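Side-chain contacts in CDP-glucose 4,6-dehydratase (Salmonella enterica subsp. enterica serovar Typhi, PDB 1WVG), which catalyses the NAD-dependent dehydration of CDP-D-glucose to CDP-4-dehydro-6-deoxy-D-glucose, an early step in making CDP-3,6-dideoxy-D-mannose for the lipopolysaccharide O-antigen: residues P91-R94 with L95-Q99; K102-S105 with T106-G110; E340-L343 with I344-K347. All coordinates share one frame; numbering follows the deposited sequence.

Contact 1 (P91-R94 with L95-Q99). With CXY (cytidine-5'-diphospho-beta-D-xylose), chain D; APR (adenosine-5-diphosphoribose), chain C.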
loop_
_atom_site.group_PDB
_atom_site.type_symbol
_atom_site.label_atom_id
_atom_site.label_comp_id
_atom_site.label_asym_id
_atom_site.label_seq_id
_atom_site.Cartn_x
_atom_site.Cartn_y
_atom_site.Cartn_z
ATOM N N PRO A 91 -13.329 -4.238 27.284
ATOM C CA PRO A 91 -12.225 -4.780 26.505
ATOM C C PRO A 91 -12.395 -6.171 25.898
ATOM O O PRO A 91 -11.456 -6.694 25.300
ATOM C CB PRO A 91 -11.098 -4.867 27.524
ATOM C CG PRO A 91 -11.775 -5.288 28.800
ATOM C CD PRO A 91 -13.182 -4.725 28.694
ATOM N N LEU A 92 -13.565 -6.804 26.027
ATOM C CA LEU A 92 -13.714 -8.160 25.501
ATOM C C LEU A 92 -14.415 -8.385 24.168
ATOM O O LEU A 92 -15.468 -7.810 23.860
ATOM C CB LEU A 92 -14.225 -9.123 26.595
ATOM C CG LEU A 92 -13.723 -8.771 27.979
ATOM C CD1 LEU A 92 -14.617 -9.492 28.985
ATOM C CD2 LEU A 92 -12.282 -9.193 28.191
ATOM N N VAL A 93 -13.810 -9.308 23.402
ATOM C CA VAL A 93 -14.263 -9.697 22.072
ATOM C C VAL A 93 -15.657 -10.352 21.971
ATOM O O VAL A 93 -16.568 -9.828 21.323
ATOM C CB VAL A 93 -13.194 -10.500 21.298
ATOM C CG1 VAL A 93 -13.770 -10.969 19.963
ATOM C CG2 VAL A 93 -11.943 -9.664 20.999
ATOM N N ARG A 94 -15.777 -11.544 22.567
ATOM C CA ARG A 94 -17.020 -12.315 22.531
ATOM C C ARG A 94 -18.165 -11.506 23.090
ATOM O O ARG A 94 -19.246 -11.488 22.525
ATOM C CB ARG A 94 -16.897 -13.724 23.119
ATOM C CG ARG A 94 -15.582 -14.438 22.763
ATOM C CD ARG A 94 -15.636 -15.967 22.762
ATOM N NE ARG A 94 -15.850 -16.605 24.058
ATOM C CZ ARG A 94 -16.597 -17.695 24.195
ATOM N NH1 ARG A 94 -17.198 -18.254 23.153
ATOM N NH2 ARG A 94 -16.750 -18.249 25.395
ATOM N N LEU A 95 -17.889 -10.802 24.193
ATOM C CA LEU A 95 -18.870 -9.914 24.786
ATOM C C LEU A 95 -19.318 -8.819 23.816
ATOM O O LEU A 95 -20.517 -8.521 23.723
ATOM C CB LEU A 95 -18.386 -9.325 26.122
ATOM C CG LEU A 95 -19.349 -8.273 26.634
ATOM C CD1 LEU A 95 -20.754 -8.870 26.683
ATOM C CD2 LEU A 95 -18.922 -7.856 28.037
ATOM N N SER A 96 -18.357 -8.224 23.073
ATOM C CA SER A 96 -18.673 -7.161 22.133
ATOM C C SER A 96 -19.663 -7.640 21.125
ATOM O O SER A 96 -20.487 -6.924 20.582
ATOM C CB SER A 96 -17.427 -6.679 21.402
ATOM O OG SER A 96 -16.998 -7.639 20.460
ATOM N N TYR A 97 -19.582 -8.895 20.816
ATOM C CA TYR A 97 -20.548 -9.398 19.879
ATOM C C TYR A 97 -21.945 -9.365 20.501
ATOM O O TYR A 97 -22.942 -9.102 19.836
ATOM C CB TYR A 97 -20.195 -10.857 19.529
ATOM C CG TYR A 97 -19.124 -11.035 18.442
ATOM C CD1 TYR A 97 -17.899 -11.630 18.748
ATOM C CD2 TYR A 97 -19.349 -10.667 17.111
ATOM C CE1 TYR A 97 -16.938 -11.855 17.756
ATOM C CE2 TYR A 97 -18.402 -10.873 16.104
ATOM C CZ TYR A 97 -17.188 -11.474 16.437
ATOM O OH TYR A 97 -16.238 -11.681 15.483
ATOM N N GLU A 98 -22.019 -9.633 21.798
ATOM C CA GLU A 98 -23.304 -9.635 22.458
ATOM C C GLU A 98 -23.794 -8.250 22.762
ATOM O O GLU A 98 -25.000 -8.019 22.771
ATOM C CB GLU A 98 -23.297 -10.432 23.765
ATOM C CG GLU A 98 -23.012 -11.951 23.555
ATOM C CD GLU A 98 -22.490 -12.614 24.831
ATOM O OE1 GLU A 98 -22.552 -12.119 25.950
ATOM O OE2 GLU A 98 -21.945 -13.782 24.603
ATOM N N GLN A 99 -22.858 -7.338 23.020
ATOM C CA GLN A 99 -23.232 -5.972 23.384
ATOM C C GLN A 99 -22.546 -4.894 22.543
ATOM O O GLN A 99 -21.753 -4.108 23.052
ATOM C CB GLN A 99 -22.755 -5.769 24.835
ATOM C CG GLN A 99 -23.631 -6.509 25.854
ATOM C CD GLN A 99 -24.999 -5.850 26.006
ATOM O OE1 GLN A 99 -25.139 -4.843 26.716
ATOM N NE2 GLN A 99 -26.006 -6.427 25.341
HETATM O O1B CXY D . -6.833 -11.674 22.142
HETATM P PB CXY D . -8.010 -11.450 23.070
HETATM O O2B CXY D . -9.346 -11.791 22.463
HETATM O "O1'" CXY D . -8.011 -9.887 23.582
HETATM O O3A CXY D . -7.531 -12.369 24.217
HETATM P PA CXY D . -8.094 -13.811 24.775
HETATM O O1A CXY D . -7.236 -14.122 25.950
HETATM O O2A CXY D . -9.539 -13.736 25.076
HETATM O O5D CXY D . -7.855 -14.754 23.514
HETATM C C5D CXY D . -6.513 -15.176 23.235
HETATM C C4D CXY D . -6.566 -16.333 22.268
HETATM O O4D CXY D . -6.739 -17.546 23.041
HETATM C C3D CXY D . -7.652 -16.312 21.192
HETATM O O3D CXY D . -7.277 -16.900 19.895
HETATM C C2D CXY D . -8.710 -17.151 21.931
HETATM O O2D CXY D . -9.617 -17.696 20.969
HETATM C C1D CXY D . -7.836 -18.235 22.521
HETATM N N1 CXY D . -8.470 -18.973 23.618
HETATM C C6 CXY D . -8.860 -18.312 24.771
HETATM C C5 CXY D . -9.411 -18.928 25.788
HETATM C C4 CXY D . -9.662 -20.327 25.755
HETATM N N3 CXY D . -9.233 -20.949 24.571
HETATM C C2 CXY D . -8.647 -20.336 23.476
HETATM N N4 CXY D . -10.200 -20.983 26.641
HETATM O O2 CXY D . -8.316 -20.945 22.453
HETATM C "C1'" CXY D . -7.191 -9.663 24.715
HETATM C "C2'" CXY D . -7.936 -8.679 25.582
HETATM C "C3'" CXY D . -8.103 -7.417 24.757
HETATM C "C4'" CXY D . -6.737 -6.865 24.352
HETATM C "C5'" CXY D . -5.953 -7.932 23.600
HETATM O "O2'" CXY D . -9.247 -9.166 25.942
HETATM O "O3'" CXY D . -8.742 -6.406 25.558
HETATM O "O4'" CXY D . -6.898 -5.693 23.556
HETATM O "O5'" CXY D . -5.873 -9.137 24.368
HETATM N N1 APR C . -16.996 3.909 32.464
HETATM C C2 APR C . -15.879 3.875 33.229
HETATM N N3 APR C . -15.026 2.908 33.379
HETATM C C4 APR C . -15.342 1.839 32.618
HETATM C C5 APR C . -16.404 1.710 31.779
HETATM C C6 APR C . -17.302 2.817 31.711
HETATM N N6 APR C . -18.390 2.928 30.929
HETATM N N7 APR C . -16.383 0.472 31.149
HETATM C C8 APR C . -15.310 -0.130 31.640
HETATM N N9 APR C . -14.647 0.656 32.531
HETATM C "C1'" APR C . -13.446 0.368 33.297
HETATM C "C2'" APR C . -13.668 -0.783 34.239
HETATM O "O2'" APR C . -14.437 -0.352 35.371
HETATM C "C3'" APR C . -12.209 -1.096 34.580
HETATM O "O3'" APR C . -11.563 -0.223 35.519
HETATM O "O4'" APR C . -12.465 -0.106 32.431
HETATM C "C4'" APR C . -11.581 -0.956 33.167
HETATM C "C5'" APR C . -11.531 -2.225 32.370
HETATM O "O5'" APR C . -10.562 -3.095 33.007
HETATM P PA APR C . -10.483 -4.686 32.667
HETATM O O1A APR C . -11.825 -5.268 32.247
HETATM O O2A APR C . -9.620 -5.360 33.759
HETATM O O3A APR C . -9.628 -4.662 31.344
HETATM P PB APR C . -8.024 -4.425 31.211
HETATM O O1B APR C . -7.439 -5.757 30.806
HETATM O O2B APR C . -7.452 -3.683 32.404
HETATM O O5D APR C . -8.020 -3.350 30.036
HETATM C C5D APR C . -7.517 -2.037 30.328
HETATM O O4D APR C . -6.329 -1.786 28.165
HETATM O O1D APR C . -6.240 -3.579 26.665
HETATM C C1D APR C . -6.858 -2.297 26.976
HETATM O O2D APR C . -9.147 -2.353 26.102
HETATM C C2D APR C . -8.322 -2.526 27.270
HETATM O O3D APR C . -8.831 -0.199 27.344
HETATM C C3D APR C . -8.656 -1.349 28.168
HETATM C C4D APR C . -7.410 -1.286 29.020
#
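Val93 and Tyr97 lie side by side one turn apart on the short helix 93-98, which follows the loop after strand 83-86 in this Rossmann-fold short-chain dehydrogenase/reductase. Val93 CG1 meets the tyrosine ring at CE1, 4.0 Å away, while CA of Arg94 sits at the ring edge, in its plane. Leu92 is the N-cap residue; its carbonyl oxygen takes the N-H of Ser96 at 3.0 Å. The packing is tight around Val93 and Ser96, the two buried residues. With Ser96 OG lodged between its own backbone N and carbonyl carbon (chi1 73°), the hydroxyl points at Val93 O, but their separation of 2.4 Å is too short to take at face value and leaves that bond doubtful in detail. The firm partner of Val93 O is Tyr97 N, at 3.2 Å. Pro156 and Tyr157 of helix 156-175 pack against Ser96, and the hydroxyl of Tyr97 reaches the backbone oxygen of His298. Ser174 of the second subunit packs on Tyr97 as well.

The other side is looser. The side chains of Leu92 and Leu95 come no nearer than CB to CB, 4.2 Å, and the bond from Glu98 N to Arg94 O is long and weak. Glu98 is exposed, and its carboxylate does not pair with Arg94: NH1 of Arg94 stays 6.7 Å from Glu98 OE2, whereas NH2 of that arginine forms a salt bridge with Asp205.

At the start of the helix the chain meets both ligands. The Pro91 ring lies against the diphosphate of the bound adenosine-5-diphosphoribose, its CG 3.4 Å from O3A. Val93 CG2 faces the diphosphate of CDP-xylose, and Leu92 CD2 approaches the xylose at O2'. The sugar is gripped from the backbone: O3' of CDP-xylose donates to Pro91 O at 2.7 Å.

Contact 2 (K102-S105 with T106-G110). With APR (adenosine-5-diphosphoribose), chain C.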
loop_
_atom_site.group_PDB
_atom_site.type_symbol
_atom_site.label_atom_id
_atom_site.label_comp_id
_atom_site.label_asym_id
_atom_site.label_seq_id
_atom_site.Cartn_x
_atom_site.Cartn_y
_atom_site.Cartn_z
ATOM N N LYS A 102 -23.029 -1.054 23.765
ATOM C CA LYS A 102 -22.306 -0.642 24.942
ATOM C C LYS A 102 -20.805 -0.587 24.641
ATOM O O LYS A 102 -20.030 0.189 25.241
ATOM C CB LYS A 102 -22.533 -1.701 26.002
ATOM C CG LYS A 102 -22.119 -1.270 27.395
ATOM C CD LYS A 102 -20.748 -1.743 27.873
ATOM C CE LYS A 102 -20.131 -0.705 28.820
ATOM N NZ LYS A 102 -18.837 -1.031 29.455
ATOM N N THR A 103 -20.368 -1.456 23.729
ATOM C CA THR A 103 -18.956 -1.493 23.404
ATOM C C THR A 103 -18.512 -0.215 22.693
ATOM O O THR A 103 -17.541 0.439 23.070
ATOM C CB THR A 103 -18.602 -2.748 22.603
ATOM O OG1 THR A 103 -18.870 -3.904 23.369
ATOM C CG2 THR A 103 -17.118 -2.736 22.236
ATOM N N TYR A 104 -19.266 0.179 21.694
ATOM C CA TYR A 104 -18.947 1.379 20.973
ATOM C C TYR A 104 -19.094 2.650 21.793
ATOM O O TYR A 104 -18.237 3.565 21.761
ATOM C CB TYR A 104 -19.812 1.458 19.715
ATOM C CG TYR A 104 -19.256 0.670 18.547
ATOM C CD1 TYR A 104 -19.840 -0.550 18.191
ATOM C CD2 TYR A 104 -18.186 1.150 17.774
ATOM C CE1 TYR A 104 -19.365 -1.274 17.094
ATOM C CE2 TYR A 104 -17.708 0.445 16.664
ATOM C CZ TYR A 104 -18.303 -0.775 16.331
ATOM O OH TYR A 104 -17.861 -1.496 15.245
ATOM N N SER A 105 -20.204 2.737 22.532
ATOM C CA SER A 105 -20.408 3.929 23.364
ATOM C C SER A 105 -19.276 4.058 24.375
ATOM O O SER A 105 -18.694 5.137 24.586
ATOM C CB SER A 105 -21.757 3.972 24.103
ATOM O OG SER A 105 -21.872 2.824 24.929
ATOM N N THR A 106 -18.972 2.933 25.023
ATOM C CA THR A 106 -17.908 3.000 25.991
ATOM C C THR A 106 -16.559 3.386 25.376
ATOM O O THR A 106 -15.886 4.326 25.804
ATOM C CB THR A 106 -17.720 1.687 26.788
ATOM O OG1 THR A 106 -18.907 1.402 27.484
ATOM C CG2 THR A 106 -16.582 1.830 27.814
ATOM N N ASN A 107 -16.147 2.591 24.399
ATOM C CA ASN A 107 -14.837 2.756 23.802
ATOM C C ASN A 107 -14.676 3.986 22.949
ATOM O O ASN A 107 -13.679 4.708 23.025
ATOM C CB ASN A 107 -14.424 1.456 23.082
ATOM C CG ASN A 107 -14.404 0.301 24.082
ATOM O OD1 ASN A 107 -14.477 0.495 25.314
ATOM N ND2 ASN A 107 -14.259 -0.920 23.569
ATOM N N VAL A 108 -15.666 4.222 22.122
ATOM C CA VAL A 108 -15.586 5.378 21.260
ATOM C C VAL A 108 -15.918 6.728 21.938
ATOM O O VAL A 108 -15.052 7.604 22.056
ATOM C CB VAL A 108 -16.383 5.113 19.995
ATOM C CG1 VAL A 108 -16.141 6.252 19.029
ATOM C CG2 VAL A 108 -15.975 3.758 19.394
ATOM N N MET A 109 -17.187 6.901 22.396
ATOM C CA MET A 109 -17.624 8.142 23.037
ATOM C C MET A 109 -16.898 8.378 24.331
ATOM O O MET A 109 -16.653 9.521 24.722
ATOM C CB MET A 109 -19.134 8.169 23.252
ATOM C CG MET A 109 -19.954 8.110 21.971
ATOM S SD MET A 109 -19.449 9.298 20.703
ATOM C CE MET A 109 -19.649 10.881 21.559
ATOM N N GLY A 110 -16.518 7.283 24.991
ATOM C CA GLY A 110 -15.745 7.435 26.208
ATOM C C GLY A 110 -14.415 8.142 25.865
ATOM O O GLY A 110 -13.935 9.004 26.600
HETATM N N1 APR C . -16.996 3.909 32.464
HETATM C C2 APR C . -15.879 3.875 33.229
HETATM N N3 APR C . -15.026 2.908 33.379
HETATM C C4 APR C . -15.342 1.839 32.618
HETATM C C5 APR C . -16.404 1.710 31.779
HETATM C C6 APR C . -17.302 2.817 31.711
HETATM N N6 APR C . -18.390 2.928 30.929
HETATM N N7 APR C . -16.383 0.472 31.149
HETATM C C8 APR C . -15.310 -0.130 31.640
HETATM N N9 APR C . -14.647 0.656 32.531
HETATM C "C1'" APR C . -13.446 0.368 33.297
HETATM C "C2'" APR C . -13.668 -0.783 34.239
HETATM O "O2'" APR C . -14.437 -0.352 35.371
HETATM C "C3'" APR C . -12.209 -1.096 34.580
HETATM O "O3'" APR C . -11.563 -0.223 35.519
HETATM O "O4'" APR C . -12.465 -0.106 32.431
HETATM C "C4'" APR C . -11.581 -0.956 33.167
HETATM C "C5'" APR C . -11.531 -2.225 32.370
HETATM O "O5'" APR C . -10.562 -3.095 33.007
HETATM P PA APR C . -10.483 -4.686 32.667
HETATM O O1A APR C . -11.825 -5.268 32.247
HETATM O O2A APR C . -9.620 -5.360 33.759
HETATM O O3A APR C . -9.628 -4.662 31.344
HETATM P PB APR C . -8.024 -4.425 31.211
HETATM O O1B APR C . -7.439 -5.757 30.806
HETATM O O2B APR C . -7.452 -3.683 32.404
HETATM O O5D APR C . -8.020 -3.350 30.036
HETATM C C5D APR C . -7.517 -2.037 30.328
HETATM O O4D APR C . -6.329 -1.786 28.165
HETATM O O1D APR C . -6.240 -3.579 26.665
HETATM C C1D APR C . -6.858 -2.297 26.976
HETATM O O2D APR C . -9.147 -2.353 26.102
HETATM C C2D APR C . -8.322 -2.526 27.270
HETATM O O3D APR C . -8.831 -0.199 27.344
HETATM C C3D APR C . -8.656 -1.349 28.168
HETATM C C4D APR C . -7.410 -1.286 29.020
#
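Lys102 and Thr106, one turn apart on helix 100-121, approach the adenine of the bound adenosine-5-diphosphoribose together. Lys102 NZ gives a weak hydrogen bond to N7 at 3.3 Å, and Thr106 CG2 touches the same N7 at 3.6 Å. The lysine chain leaves with CG anti to the backbone N (chi1 -166°), and bends at chi2 and chi3 bring NZ past Thr106 to N7, though it is modelled too close to the threonine hydroxyl for its path to be taken exactly. Thr106 N is bonded to Lys102 O at 2.9 Å.

Asn107 N binds Thr103 O in a straighter bond (164°), and the asparagine amide crosses the threonine methyl, ND2 3.6 Å from Thr103 CG2. That amide is placed from outside, ND2 donating to Gln90 O and bonded to Ser160 OG. Tyr104 and Val108 run alongside each other, Val108 CG2 at the ring edge 3.8 Å from CD2 of Tyr104.

A wider pi-type turn spans 106-109, with Gly110 N weakly bonded to Ser105 O at 3.1 Å. Met109 touches Met109 of the second subunit. Helix 100-121, in the crossover from strand 83-86 to strand 126-130, packs on helix 156-175, where Asn159 meets the Tyr104 hydroxyl.

Contact 3 (E340-L343 with I344-K347)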
loop_
_atom_site.group_PDB
_atom_site.type_symbol
_atom_site.label_atom_id
_atom_site.label_comp_id
_atom_site.label_asym_id
_atom_site.label_seq_id
_atom_site.Cartn_x
_atom_site.Cartn_y
_atom_site.Cartn_z
ATOM N N GLU A 340 -1.241 -15.765 50.756
ATOM C CA GLU A 340 -0.101 -14.889 50.897
ATOM C C GLU A 340 -0.562 -13.438 50.802
ATOM O O GLU A 340 -1.701 -13.163 50.353
ATOM C CB GLU A 340 0.730 -15.111 49.626
ATOM C CG GLU A 340 1.650 -16.310 49.758
ATOM C CD GLU A 340 2.788 -15.855 50.604
ATOM O OE1 GLU A 340 2.642 -15.111 51.558
ATOM O OE2 GLU A 340 3.941 -16.272 50.161
ATOM N N ASP A 341 0.345 -12.517 51.175
ATOM C CA ASP A 341 0.055 -11.088 51.072
ATOM C C ASP A 341 0.356 -10.579 49.648
ATOM O O ASP A 341 1.508 -10.245 49.291
ATOM C CB ASP A 341 0.820 -10.214 52.080
ATOM C CG ASP A 341 0.516 -8.736 51.918
ATOM O OD1 ASP A 341 -0.283 -8.291 51.108
ATOM O OD2 ASP A 341 1.181 -7.970 52.747
ATOM N N MET A 342 -0.724 -10.487 48.862
ATOM C CA MET A 342 -0.689 -10.068 47.476
ATOM C C MET A 342 -0.180 -8.663 47.210
ATOM O O MET A 342 0.573 -8.423 46.269
ATOM C CB MET A 342 -1.930 -10.524 46.707
ATOM C CG MET A 342 -2.147 -12.044 46.774
ATOM S SD MET A 342 -0.622 -13.039 46.808
ATOM C CE MET A 342 -0.261 -13.073 45.027
ATOM N N LEU A 343 -0.545 -7.725 48.052
ATOM C CA LEU A 343 -0.015 -6.412 47.832
ATOM C C LEU A 343 1.485 -6.544 47.880
ATOM O O LEU A 343 2.244 -6.021 47.085
ATOM C CB LEU A 343 -0.447 -5.414 48.925
ATOM C CG LEU A 343 0.183 -4.040 48.722
ATOM C CD1 LEU A 343 -0.568 -3.332 47.608
ATOM C CD2 LEU A 343 0.066 -3.209 49.990
ATOM N N ILE A 344 1.921 -7.297 48.854
ATOM C CA ILE A 344 3.331 -7.458 48.983
ATOM C C ILE A 344 3.943 -8.228 47.811
ATOM O O ILE A 344 4.992 -7.897 47.280
ATOM C CB ILE A 344 3.649 -7.989 50.368
ATOM C CG1 ILE A 344 3.492 -6.803 51.316
ATOM C CG2 ILE A 344 5.070 -8.518 50.375
ATOM C CD1 ILE A 344 3.225 -5.497 50.540
ATOM N N CYS A 345 3.277 -9.268 47.343
ATOM C CA CYS A 345 3.788 -10.008 46.185
ATOM C C CYS A 345 3.828 -9.108 44.949
ATOM O O CYS A 345 4.819 -9.068 44.228
ATOM C CB CYS A 345 2.851 -11.182 45.869
ATOM S SG CYS A 345 2.969 -12.415 47.188
ATOM N N SER A 346 2.699 -8.410 44.728
ATOM C CA SER A 346 2.523 -7.499 43.627
ATOM C C SER A 346 3.606 -6.447 43.710
ATOM O O SER A 346 4.311 -6.199 42.743
ATOM C CB SER A 346 1.103 -6.945 43.524
ATOM O OG SER A 346 0.188 -8.044 43.393
ATOM N N LYS A 347 3.818 -5.844 44.873
ATOM C CA LYS A 347 4.901 -4.862 44.971
ATOM C C LYS A 347 6.224 -5.478 44.589
ATOM O O LYS A 347 7.104 -4.855 43.976
ATOM C CB LYS A 347 5.022 -4.234 46.360
ATOM C CG LYS A 347 3.870 -3.294 46.730
ATOM C CD LYS A 347 4.262 -2.195 47.718
ATOM C CE LYS A 347 3.207 -1.909 48.782
ATOM N NZ LYS A 347 3.380 -0.611 49.474
#
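Asp341 reaches over Ile344 at the start of helix 342-355. Chi1 of 179° turns the carboxylate away from the backbone N and along the first turn: CB is 4.0 Å from Ile344 CB, CG lies against CB and CG1 of the isoleucine, and the carboxylate then divides its work. OD2 is pressed close to the isoleucine, 3.0 Å from Ile344 CG1, a tight approach of an oxygen to a methylene beside a nearly eclipsed chi2 (-6°). OD1 turns to the backbone and accepts two weak bonds, from Leu343 N and from Ile344 N, the latter at 3.3 Å but nearly straight (167°).

This makes Asp341 the N-cap of the C-terminal helix, its side chain taking up N-H groups of the first turn that have no preceding turn to bond to. The helix dipole and these N-H groups would tend to stabilise the negative charge of the carboxylate. Asp341 O opens the regular pattern by accepting Cys345 N.

On the next step Met342 O is held twice by Ser346. The amide N comes at 2.6 Å, and OG comes from above the carbonyl plane at 2.9 Å; that hydroxyl is also bonded to Trp332 NE1. Met342 bends at chi2 and chi3, bringing SD to 3.7 Å from Cys345 SG and CE against Cys345 CB, while its side chain also packs on Trp332, Ala335 and Trp336 of helix 322-337. Leu343 and Lys347 cross on another side of the helix, where Leu27 of helix 20-31 touches the leucine and Glu31 the lysine. Here CE of Lys347 lies against CG and CD2 of Leu343, 3.6 Å from CD2, while CB and CG of the lysine lie near Leu343 O.

Overall arrangement
All three contacts are local, each confined to one continuous run of chain, so they follow in series: none encloses or crosses another. Contact 1 spans the short helix 93-98, from the residues before it to Gln99, after strand 83-86 of the parallel sheet, and contact 2 lies just beyond it in helix 100-121. Their centres are 12 Å apart and they touch, Ser96 CA lying 3.5 Å from Thr103 OG1; both reach adenosine-5-diphosphoribose, contact 1 near its diphosphate and contact 2 at its adenine. Contact 3 starts the last helix, 342-355, about 33 Å from contact 2 between centres and across the chain's centre, where it packs that helix on helices 20-31 and 322-337.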